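PDB 1VL4: PmbA-related protein from Thermotoga maritima, which is probably a metallopeptidase of the U62 (PmbA/TldD) family and a putative modulator of DNA gyrase. Local coordinates for residues E90-S93 against N94-V97; K268-G272 against E273-N277; Y392-N396 against G397-H401; V426-Q430 against H431-P435. All coordinates share one frame; numbering follows the deposited sequence.

How the interactions relate
The four contacts are all local and follow one another along the chain in the order of their numbers. Interaction 1 ends helix 84-93, beside strands 51-69 and 72-78 of the long antiparallel sheet and against the second subunit. The others belong to the C-terminal PmbA/TldD region: interaction 2 is a surface turn ahead of strand 282-285, interaction 3 the tip of one hairpin and interaction 4 the whole of a shorter one, in different mixed sheets. Interaction 4 lies nearest the middle of the chain, its centre about 25 Å from that of interaction 3 and about 23 Å from that of interaction 2. Interactions 1 and 3 lie on opposite sides of the chain's centre, their centres about 63 Å apart.

Interaction 1. Residues E90-S93 against N94-V97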
loop_
_atom_site.group_PDB
_atom_site.type_symbol
_atom_site.label_atom_id
_atom_site.label_comp_id
_atom_site.label_asym_id
_atom_site.label_seq_id
_atom_site.Cartn_x
_atom_site.Cartn_y
_atom_site.Cartn_z
ATOM N N GLU A 90 24.762 -3.448 -15.045
ATOM C CA GLU A 90 23.655 -4.086 -14.337
ATOM C C GLU A 90 22.422 -4.156 -15.228
ATOM O O GLU A 90 21.786 -5.200 -15.355
ATOM C CB GLU A 90 23.372 -3.313 -13.053
ATOM C CG GLU A 90 22.394 -3.971 -12.113
ATOM C CD GLU A 90 22.913 -5.240 -11.421
ATOM O OE1 GLU A 90 24.076 -5.663 -11.574
ATOM O OE2 GLU A 90 22.091 -5.849 -10.740
ATOM N N ALA A 91 22.096 -3.058 -15.900
ATOM C CA ALA A 91 20.907 -3.013 -16.796
ATOM C C ALA A 91 21.123 -3.966 -17.961
ATOM O O ALA A 91 20.201 -4.670 -18.376
ATOM C CB ALA A 91 20.671 -1.620 -17.317
ATOM N N LEU A 92 22.340 -3.985 -18.489
ATOM C CA LEU A 92 22.665 -4.837 -19.622
ATOM C C LEU A 92 22.468 -6.308 -19.212
ATOM O O LEU A 92 21.852 -7.131 -19.923
ATOM C CB LEU A 92 24.119 -4.575 -20.028
ATOM C CG LEU A 92 24.511 -4.950 -21.455
ATOM C CD1 LEU A 92 23.842 -4.033 -22.444
ATOM C CD2 LEU A 92 26.057 -4.931 -21.616
ATOM N N SER A 93 22.949 -6.643 -18.018
ATOM C CA SER A 93 22.826 -7.998 -17.577
ATOM C C SER A 93 21.355 -8.428 -17.444
ATOM O O SER A 93 21.031 -9.576 -17.681
ATOM C CB SER A 93 23.658 -8.257 -16.302
ATOM O OG SER A 93 23.193 -9.422 -15.669
ATOM N N ASN A 94 20.459 -7.528 -17.104
ATOM C CA ASN A 94 19.055 -7.854 -17.040
ATOM C C ASN A 94 18.337 -8.039 -18.380
ATOM O O ASN A 94 17.140 -8.367 -18.404
ATOM C CB ASN A 94 18.312 -6.826 -16.195
ATOM C CG ASN A 94 18.748 -6.860 -14.700
ATOM O OD1 ASN A 94 19.281 -7.847 -14.217
ATOM N ND2 ASN A 94 18.497 -5.769 -14.000
ATOM N N LEU A 95 19.031 -7.796 -19.490
ATOM C CA LEU A 95 18.447 -8.088 -20.812
ATOM C C LEU A 95 18.045 -9.551 -20.949
ATOM O O LEU A 95 17.069 -9.844 -21.588
ATOM C CB LEU A 95 19.409 -7.755 -21.949
ATOM C CG LEU A 95 19.430 -6.286 -22.364
ATOM C CD1 LEU A 95 20.546 -6.116 -23.409
ATOM C CD2 LEU A 95 18.106 -5.783 -22.902
ATOM N N GLN A 96 18.788 -10.447 -20.334
ATOM C CA GLN A 96 18.463 -11.880 -20.357
ATOM C C GLN A 96 17.216 -12.327 -19.555
ATOM O O GLN A 96 16.824 -13.490 -19.608
ATOM C CB GLN A 96 19.678 -12.655 -19.851
ATOM C CG GLN A 96 19.916 -12.401 -18.392
ATOM C CD GLN A 96 21.142 -13.031 -17.868
ATOM O OE1 GLN A 96 21.195 -14.244 -17.691
ATOM N NE2 GLN A 96 22.140 -12.216 -17.566
ATOM N N VAL A 97 16.613 -11.440 -18.776
ATOM C CA VAL A 97 15.468 -11.816 -17.916
ATOM C C VAL A 97 14.221 -11.963 -18.827
ATOM O O VAL A 97 13.212 -11.250 -18.695
ATOM C CB VAL A 97 15.304 -10.771 -16.748
ATOM C CG1 VAL A 97 14.195 -11.167 -15.798
ATOM C CG2 VAL A 97 16.620 -10.643 -15.976
#
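Q96 reaches back to S93 because its CG sits between the backbone N and the carbonyl carbon (chi1 68°) and the chain beyond runs straight. That puts NE2 2.9 Å from S93 O, with the carbonyl oxygen close to the amide plane and the N-H fairly straight at 152°. L95 turns its CG away from its own carbonyl carbon, beside the backbone N, and its CD1 meets L92 CD1 at 4.0 Å, the two leucines slanting across one another. Underneath, the backbone tightens from alpha helix into a 3-10 turn at the C-terminal end of helix 84-93. N94 N still gives the helical bond to E90 O (3.2 Å) and shares its hydrogen weakly with A91 O, whereas L95 N takes the three-residue step to L92 O at 2.9 Å, approaching from above the carbonyl plane. The N94 side chain folds back beside E90 O, and its ND2 donates to T75 O of strand 72-78 and to D57 OD2 of the second subunit. A leucine in place of N94 would probably deprive both acceptors of this donor and weaken the hold between helix end and neighbouring subunit. N94 OD1, by contrast, is buried with no partner in the model. The helix thus finishes with its last carbonyls engaged by backbone and side-chain N-H groups, and its asparagine N-H groups shared between strand 72-78 and the second subunit.

Interaction 2. Residues K268-G272 against E273-N277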
loop_
_atom_site.group_PDB
_atom_site.type_symbol
_atom_site.label_atom_id
_atom_site.label_comp_id
_atom_site.label_asym_id
_atom_site.label_seq_id
_atom_site.Cartn_x
_atom_site.Cartn_y
_atom_site.Cartn_z
ATOM N N LYS A 268 -13.983 -4.564 -24.512
ATOM C CA LYS A 268 -13.441 -5.216 -25.713
ATOM C C LYS A 268 -14.529 -5.343 -26.776
ATOM O O LYS A 268 -15.658 -5.745 -26.475
ATOM C CB LYS A 268 -12.869 -6.587 -25.381
ATOM C CG LYS A 268 -12.010 -7.172 -26.494
ATOM C CD LYS A 268 -11.652 -8.647 -26.261
ATOM C CE LYS A 268 -10.185 -8.926 -26.626
ATOM N NZ LYS A 268 -9.778 -8.294 -27.922
ATOM N N GLY A 269 -14.191 -4.972 -28.014
ATOM C CA GLY A 269 -15.137 -5.046 -29.135
ATOM C C GLY A 269 -16.188 -3.934 -29.246
ATOM O O GLY A 269 -17.052 -3.962 -30.155
ATOM N N LYS A 270 -16.080 -2.929 -28.370
ATOM C CA LYS A 270 -17.081 -1.890 -28.273
ATOM C C LYS A 270 -16.649 -0.567 -28.903
ATOM O O LYS A 270 -17.364 0.414 -28.817
ATOM C CB LYS A 270 -17.445 -1.663 -26.810
ATOM C CG LYS A 270 -17.866 -2.904 -26.050
ATOM C CD LYS A 270 -19.358 -2.953 -25.765
ATOM C CE LYS A 270 -19.675 -3.846 -24.572
ATOM N NZ LYS A 270 -19.088 -3.259 -23.339
ATOM N N LEU A 271 -15.500 -0.514 -29.556
ATOM C CA LEU A 271 -15.113 0.738 -30.166
ATOM C C LEU A 271 -16.235 1.089 -31.119
ATOM O O LEU A 271 -16.760 0.236 -31.832
ATOM C CB LEU A 271 -13.757 0.656 -30.887
ATOM C CG LEU A 271 -12.502 0.630 -30.003
ATOM C CD1 LEU A 271 -11.268 0.248 -30.831
ATOM C CD2 LEU A 271 -12.270 1.972 -29.305
ATOM N N GLY A 272 -16.658 2.339 -31.100
ATOM C CA GLY A 272 -17.644 2.798 -32.035
ATOM C C GLY A 272 -19.072 2.554 -31.593
ATOM O O GLY A 272 -19.979 3.007 -32.249
ATOM N N GLU A 273 -19.276 1.899 -30.462
ATOM C CA GLU A 273 -20.634 1.580 -30.009
ATOM C C GLU A 273 -21.097 2.592 -28.961
ATOM O O GLU A 273 -20.270 3.282 -28.350
ATOM C CB GLU A 273 -20.657 0.186 -29.399
ATOM C CG GLU A 273 -20.197 -0.897 -30.374
ATOM C CD GLU A 273 -20.386 -2.291 -29.832
ATOM O OE1 GLU A 273 -20.658 -2.442 -28.610
ATOM O OE2 GLU A 273 -20.249 -3.246 -30.633
ATOM N N GLN A 274 -22.413 2.653 -28.731
ATOM C CA GLN A 274 -22.977 3.506 -27.674
ATOM C C GLN A 274 -22.906 2.880 -26.301
ATOM O O GLN A 274 -23.839 2.214 -25.839
ATOM C CB GLN A 274 -24.423 3.877 -27.976
ATOM C CG GLN A 274 -24.528 4.968 -28.982
ATOM C CD GLN A 274 -24.971 6.241 -28.371
ATOM O OE1 GLN A 274 -24.389 6.720 -27.397
ATOM N NE2 GLN A 274 -26.042 6.804 -28.921
ATOM N N VAL A 275 -21.787 3.112 -25.650
ATOM C CA VAL A 275 -21.546 2.577 -24.336
ATOM C C VAL A 275 -22.246 3.400 -23.258
ATOM O O VAL A 275 -22.686 2.885 -22.221
ATOM C CB VAL A 275 -20.036 2.504 -24.102
ATOM C CG1 VAL A 275 -19.696 2.394 -22.630
ATOM C CG2 VAL A 275 -19.494 1.332 -24.876
ATOM N N GLY A 276 -22.313 4.703 -23.488
ATOM C CA GLY A 276 -23.004 5.565 -22.566
ATOM C C GLY A 276 -24.192 6.258 -23.177
ATOM O O GLY A 276 -24.440 6.208 -24.390
ATOM N N ASN A 277 -24.917 6.938 -22.308
ATOM C CA ASN A 277 -25.986 7.837 -22.736
ATOM C C ASN A 277 -25.408 8.945 -23.633
ATOM O O ASN A 277 -24.276 9.346 -23.448
ATOM C CB ASN A 277 -26.637 8.448 -21.511
ATOM C CG ASN A 277 -27.923 9.114 -21.830
ATOM O OD1 ASN A 277 -27.937 10.241 -22.313
ATOM N ND2 ASN A 277 -29.007 8.425 -21.587
#
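K270 and E273 meet across a type II beta turn, closed by E273 N donating to K270 O at 2.9 Å. The close part is here: the glutamate chain, extended beyond CG, folds back over the turn and crosses the lysine chain at about a right angle, so that OE1 touches K270 CD at 3.2 Å. This is a carbon-to-oxygen contact and no salt bridge. The lysine, bent at chi2 (-107°), carries NZ off to P266 O, and it stays 5.6 Å from E273 OE1; any attraction between the charges is probably modest. V275, past an inverse gamma turn centred on Q274, is buried, though its own touch on the lysine is lighter, CG2 to K270 CB at 4.1 Å. The solvent side belongs to E273, G269 and G272. There E273 OE2 lies 3.3 Å from G269 O, two acceptors with no hydrogen between them, and G272 holds the third place of the turn with positive phi, where any side chain would collide with L271 O. Beneath the turn, K270 and V275 rest on L413 of helix 412-417, while L271 packs on L315 of strand 314-315 and the backbones of G272 and E273 bond to that same residue.

Interaction 3. Residues Y392-N396 against G397-H401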
loop_
_atom_site.group_PDB
_atom_site.type_symbol
_atom_site.label_atom_id
_atom_site.label_comp_id
_atom_site.label_asym_id
_atom_site.label_seq_id
_atom_site.Cartn_x
_atom_site.Cartn_y
_atom_site.Cartn_z
ATOM N N TYR A 392 -29.010 11.375 0.675
ATOM C CA TYR A 392 -30.198 12.070 1.146
ATOM C C TYR A 392 -31.406 11.557 0.361
ATOM O O TYR A 392 -31.244 11.072 -0.763
ATOM C CB TYR A 392 -30.033 13.584 0.881
ATOM C CG TYR A 392 -28.835 14.158 1.588
ATOM C CD1 TYR A 392 -27.567 14.004 1.050
ATOM C CD2 TYR A 392 -28.951 14.778 2.842
ATOM C CE1 TYR A 392 -26.446 14.466 1.718
ATOM C CE2 TYR A 392 -27.806 15.272 3.518
ATOM C CZ TYR A 392 -26.565 15.107 2.943
ATOM O OH TYR A 392 -25.398 15.567 3.547
ATOM N N TRP A 393 -32.592 11.720 0.945
ATOM C CA TRP A 393 -33.873 11.504 0.280
ATOM C C TRP A 393 -34.383 12.879 -0.193
ATOM O O TRP A 393 -34.290 13.875 0.536
ATOM C CB TRP A 393 -34.896 10.859 1.229
ATOM C CG TRP A 393 -36.212 10.647 0.556
ATOM C CD1 TRP A 393 -37.380 11.320 0.790
ATOM C CD2 TRP A 393 -36.483 9.731 -0.514
ATOM N NE1 TRP A 393 -38.361 10.862 -0.059
ATOM C CE2 TRP A 393 -37.823 9.908 -0.886
ATOM C CE3 TRP A 393 -35.714 8.797 -1.208
ATOM C CZ2 TRP A 393 -38.418 9.153 -1.895
ATOM C CZ3 TRP A 393 -36.309 8.061 -2.213
ATOM C CH2 TRP A 393 -37.631 8.239 -2.545
ATOM N N VAL A 394 -34.899 12.924 -1.418
ATOM C CA VAL A 394 -35.437 14.130 -1.995
ATOM C C VAL A 394 -36.906 13.883 -2.265
ATOM O O VAL A 394 -37.271 12.862 -2.806
ATOM C CB VAL A 394 -34.721 14.445 -3.328
ATOM C CG1 VAL A 394 -35.337 15.655 -4.038
ATOM C CG2 VAL A 394 -33.241 14.652 -3.089
ATOM N N GLU A 395 -37.747 14.801 -1.844
ATOM C CA GLU A 395 -39.134 14.851 -2.323
ATOM C C GLU A 395 -39.492 16.278 -2.709
ATOM O O GLU A 395 -39.060 17.244 -2.083
ATOM C CB GLU A 395 -40.141 14.268 -1.328
ATOM C CG GLU A 395 -39.638 14.145 0.081
ATOM C CD GLU A 395 -40.636 13.460 1.008
ATOM O OE1 GLU A 395 -41.520 12.715 0.506
ATOM O OE2 GLU A 395 -40.523 13.672 2.246
ATOM N N ASN A 396 -40.279 16.385 -3.760
ATOM C CA ASN A 396 -40.662 17.660 -4.339
ATOM C C ASN A 396 -39.505 18.555 -4.655
ATOM O O ASN A 396 -39.618 19.755 -4.483
ATOM C CB ASN A 396 -41.643 18.377 -3.414
ATOM C CG ASN A 396 -42.923 17.634 -3.288
ATOM O OD1 ASN A 396 -43.582 17.346 -4.305
ATOM N ND2 ASN A 396 -43.277 17.247 -2.047
ATOM N N GLY A 397 -38.391 17.980 -5.117
ATOM C CA GLY A 397 -37.244 18.761 -5.560
ATOM C C GLY A 397 -36.362 19.354 -4.469
ATOM O O GLY A 397 -35.472 20.192 -4.747
ATOM N N GLU A 398 -36.541 18.868 -3.251
ATOM C CA GLU A 398 -35.828 19.360 -2.071
ATOM C C GLU A 398 -35.325 18.208 -1.220
ATOM O O GLU A 398 -36.047 17.232 -1.000
ATOM C CB GLU A 398 -36.796 20.207 -1.219
ATOM C CG GLU A 398 -37.092 21.578 -1.864
ATOM C CD GLU A 398 -38.198 22.342 -1.171
ATOM O OE1 GLU A 398 -38.413 22.129 0.053
ATOM O OE2 GLU A 398 -38.862 23.160 -1.861
ATOM N N ILE A 399 -34.124 18.341 -0.675
ATOM C CA ILE A 399 -33.600 17.322 0.240
ATOM C C ILE A 399 -34.518 17.290 1.460
ATOM O O ILE A 399 -34.819 18.329 2.051
ATOM C CB ILE A 399 -32.114 17.589 0.617
ATOM C CG1 ILE A 399 -31.211 17.365 -0.616
ATOM C CG2 ILE A 399 -31.666 16.723 1.778
ATOM C CD1 ILE A 399 -29.913 18.060 -0.513
ATOM N N ALA A 400 -35.027 16.110 1.781
ATOM C CA ALA A 400 -35.874 15.962 2.929
ATOM C C ALA A 400 -35.048 15.539 4.147
ATOM O O ALA A 400 -35.202 16.111 5.220
ATOM C CB ALA A 400 -36.973 14.945 2.657
ATOM N N HIS A 401 -34.198 14.534 3.986
ATOM C CA HIS A 401 -33.442 13.983 5.123
ATOM C C HIS A 401 -32.321 13.078 4.655
ATOM O O HIS A 401 -32.401 12.512 3.577
ATOM C CB HIS A 401 -34.342 13.219 6.100
ATOM C CG HIS A 401 -35.102 12.073 5.491
ATOM N ND1 HIS A 401 -34.526 10.844 5.230
ATOM C CD2 HIS A 401 -36.403 11.963 5.129
ATOM C CE1 HIS A 401 -35.436 10.035 4.719
ATOM N NE2 HIS A 401 -36.584 10.689 4.650
#
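W393 and H401 pair across a beta hairpin, strand 384-395 returning as strand 398-404 through a type I' turn from E395 to E398, with a classic bulge in which A400 and H401 both face W393. The backbone bonds follow that pattern. W393 N donates to H401 O at 2.8 Å, almost in line with the C=O bond, and W393 O accepts from A400 N at 2.7 Å; E395 and E398 then bond to each other in both directions to close the turn. N396 and G397 take the positive phi angles such a turn needs.

Among the aromatic contacts, the main one is CH-pi: W393 CB stands over one face of the imidazole, 3.9 Å from the centroid of the H401 ring. H401 gets there with CG set between its backbone N and carbonyl carbon (chi1 58°), which brings the ring up alongside the tryptophan. The imidazole and the five-membered ring of the indole are inclined at 27° but slid apart, so they barely overlap, and the indole meets Y235 at a steep angle instead. An alanine at H401 would probably uncover W393 CB and open a gap beside the indole.

Apolar packing holds the other face, where V394 lies obliquely across I399 and also packs on L359 and M362 of helix 355-362. Y392 reaches S223 OG with its hydroxyl, while lower on the same ring its CD2 touches I399 CG2 at 3.5 Å.

Interaction 4. Residues V426-Q430 against H431-P435; sequences VKVSQ and HTIAP
V426 and I433 press together most closely among the apolar pairs: V426 CG1 comes to 3.4 Å from I433 CG2, closer than two methyl groups normally come. I433 puts CG2 there by setting it anti to its backbone N, while its other branch, CG1, anti to the carbonyl carbon (chi1 -59°), runs alongside V428, 4.0 Å from V428 CG2. At the open end V426 CG2 lies beside P435 CB at 4.1 Å, the two side chains pointing the same way.

The backbone bonds join strands 427-428 and 432-434 as a short antiparallel beta hairpin. Strand 427-428 is the outermost of a mixed sheet, and strand 432-434 lies between it and strand 345-348, to which it runs parallel. K427 and A434 form the hydrogen-bonded pair: A434 N reaches K427 O in its carbonyl plane at 2.9 Å, and K427 N returns to A434 O from above the plane. V428 and I433 make the non-hydrogen-bonded pair beyond it. S429 N donates to T432 O at 2.7 Å, the last bond before the chain reverses through Q430 and H431.

In the reversal a CH-pi contact forms between neighbours, Q430 CB lying over one face of the H431 imidazole, 3.8 Å from its centroid. The glutamine amide, farther out, stands at 75° to that ring.

Polar ends leave the hairpin. K427 extends away from it, with NZ bonded to Y199 O and the ammonium in cation-pi contact with Y199 and W198 of strand 194-202, and T432 OG1 bonds to L245 O of helix 241-247.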
loop_
_atom_site.group_PDB
_atom_site.type_symbol
_atom_site.label_atom_id
_atom_site.label_comp_id
_atom_site.label_asym_id
_atom_site.label_seq_id
_atom_site.Cartn_x
_atom_site.Cartn_y
_atom_site.Cartn_z
ATOM N N VAL A 426 -18.571 21.215 -11.705
ATOM C CA VAL A 426 -17.365 20.425 -11.916
ATOM C C VAL A 426 -16.410 20.543 -10.727
ATOM O O VAL A 426 -16.193 21.633 -10.198
ATOM C CB VAL A 426 -16.653 20.900 -13.187
ATOM C CG1 VAL A 426 -15.284 20.184 -13.335
ATOM C CG2 VAL A 426 -17.548 20.659 -14.391
ATOM N N LYS A 427 -15.921 19.398 -10.256
ATOM C CA LYS A 427 -14.957 19.328 -9.190
ATOM C C LYS A 427 -13.790 18.457 -9.677
ATOM O O LYS A 427 -13.963 17.503 -10.435
ATOM C CB LYS A 427 -15.566 18.741 -7.907
ATOM C CG LYS A 427 -14.613 18.703 -6.717
ATOM C CD LYS A 427 -15.298 18.522 -5.406
ATOM C CE LYS A 427 -14.321 18.209 -4.261
ATOM N NZ LYS A 427 -13.399 19.307 -3.887
ATOM N N VAL A 428 -12.596 18.785 -9.204
ATOM C CA VAL A 428 -11.380 18.077 -9.611
ATOM C C VAL A 428 -10.878 17.158 -8.480
ATOM O O VAL A 428 -10.884 17.530 -7.285
ATOM C CB VAL A 428 -10.294 19.130 -9.993
ATOM C CG1 VAL A 428 -8.933 18.440 -10.267
ATOM C CG2 VAL A 428 -10.680 19.864 -11.137
ATOM N N SER A 429 -10.445 15.943 -8.829
ATOM C CA SER A 429 -9.805 15.075 -7.888
ATOM C C SER A 429 -8.394 14.800 -8.439
ATOM O O SER A 429 -7.877 15.575 -9.245
ATOM C CB SER A 429 -10.600 13.761 -7.723
ATOM O OG SER A 429 -10.156 13.046 -6.606
ATOM N N GLN A 430 -7.813 13.674 -8.060
ATOM C CA GLN A 430 -6.434 13.360 -8.395
ATOM C C GLN A 430 -6.228 13.049 -9.844
ATOM O O GLN A 430 -5.286 13.560 -10.462
ATOM C CB GLN A 430 -5.929 12.183 -7.547
ATOM C CG GLN A 430 -5.815 12.568 -6.079
ATOM C CD GLN A 430 -4.865 11.659 -5.313
ATOM O OE1 GLN A 430 -4.342 10.672 -5.854
ATOM N NE2 GLN A 430 -4.614 12.005 -4.062
ATOM N N HIS A 431 -7.085 12.182 -10.376
ATOM C CA HIS A 431 -6.992 11.751 -11.756
ATOM C C HIS A 431 -8.333 11.854 -12.501
ATOM O O HIS A 431 -8.430 11.496 -13.658
ATOM C CB HIS A 431 -6.477 10.306 -11.788
ATOM C CG HIS A 431 -5.332 10.055 -10.844
ATOM N ND1 HIS A 431 -4.033 10.440 -11.124
ATOM C CD2 HIS A 431 -5.304 9.507 -9.601
ATOM C CE1 HIS A 431 -3.252 10.114 -10.106
ATOM N NE2 HIS A 431 -3.997 9.553 -9.164
ATOM N N THR A 432 -9.367 12.298 -11.804
ATOM C CA THR A 432 -10.708 12.423 -12.349
ATOM C C THR A 432 -11.231 13.827 -12.060
ATOM O O THR A 432 -10.800 14.518 -11.123
ATOM C CB THR A 432 -11.666 11.357 -11.780
ATOM O OG1 THR A 432 -11.682 11.414 -10.360
ATOM C CG2 THR A 432 -11.267 9.953 -12.188
ATOM N N ILE A 433 -12.132 14.275 -12.930
ATOM C CA ILE A 433 -12.798 15.558 -12.848
ATOM C C ILE A 433 -14.219 15.378 -13.301
ATOM O O ILE A 433 -14.449 14.742 -14.333
ATOM C CB ILE A 433 -12.158 16.518 -13.817
ATOM C CG1 ILE A 433 -10.648 16.667 -13.486
ATOM C CG2 ILE A 433 -12.935 17.839 -13.871
ATOM C CD1 ILE A 433 -9.969 17.651 -14.416
ATOM N N ALA A 434 -15.171 15.923 -12.558
ATOM C CA ALA A 434 -16.569 15.644 -12.858
ATOM C C ALA A 434 -17.515 16.573 -12.176
ATOM O O ALA A 434 -17.227 17.034 -11.091
ATOM C CB ALA A 434 -16.941 14.188 -12.476
ATOM N N PRO A 435 -18.695 16.770 -12.801
ATOM C CA PRO A 435 -19.849 17.387 -12.149
ATOM C C PRO A 435 -20.747 16.335 -11.531
ATOM O O PRO A 435 -20.431 15.159 -11.551
ATOM C CB PRO A 435 -20.541 18.074 -13.312
ATOM C CG PRO A 435 -20.358 17.092 -14.428
ATOM C CD PRO A 435 -19.011 16.431 -14.198
#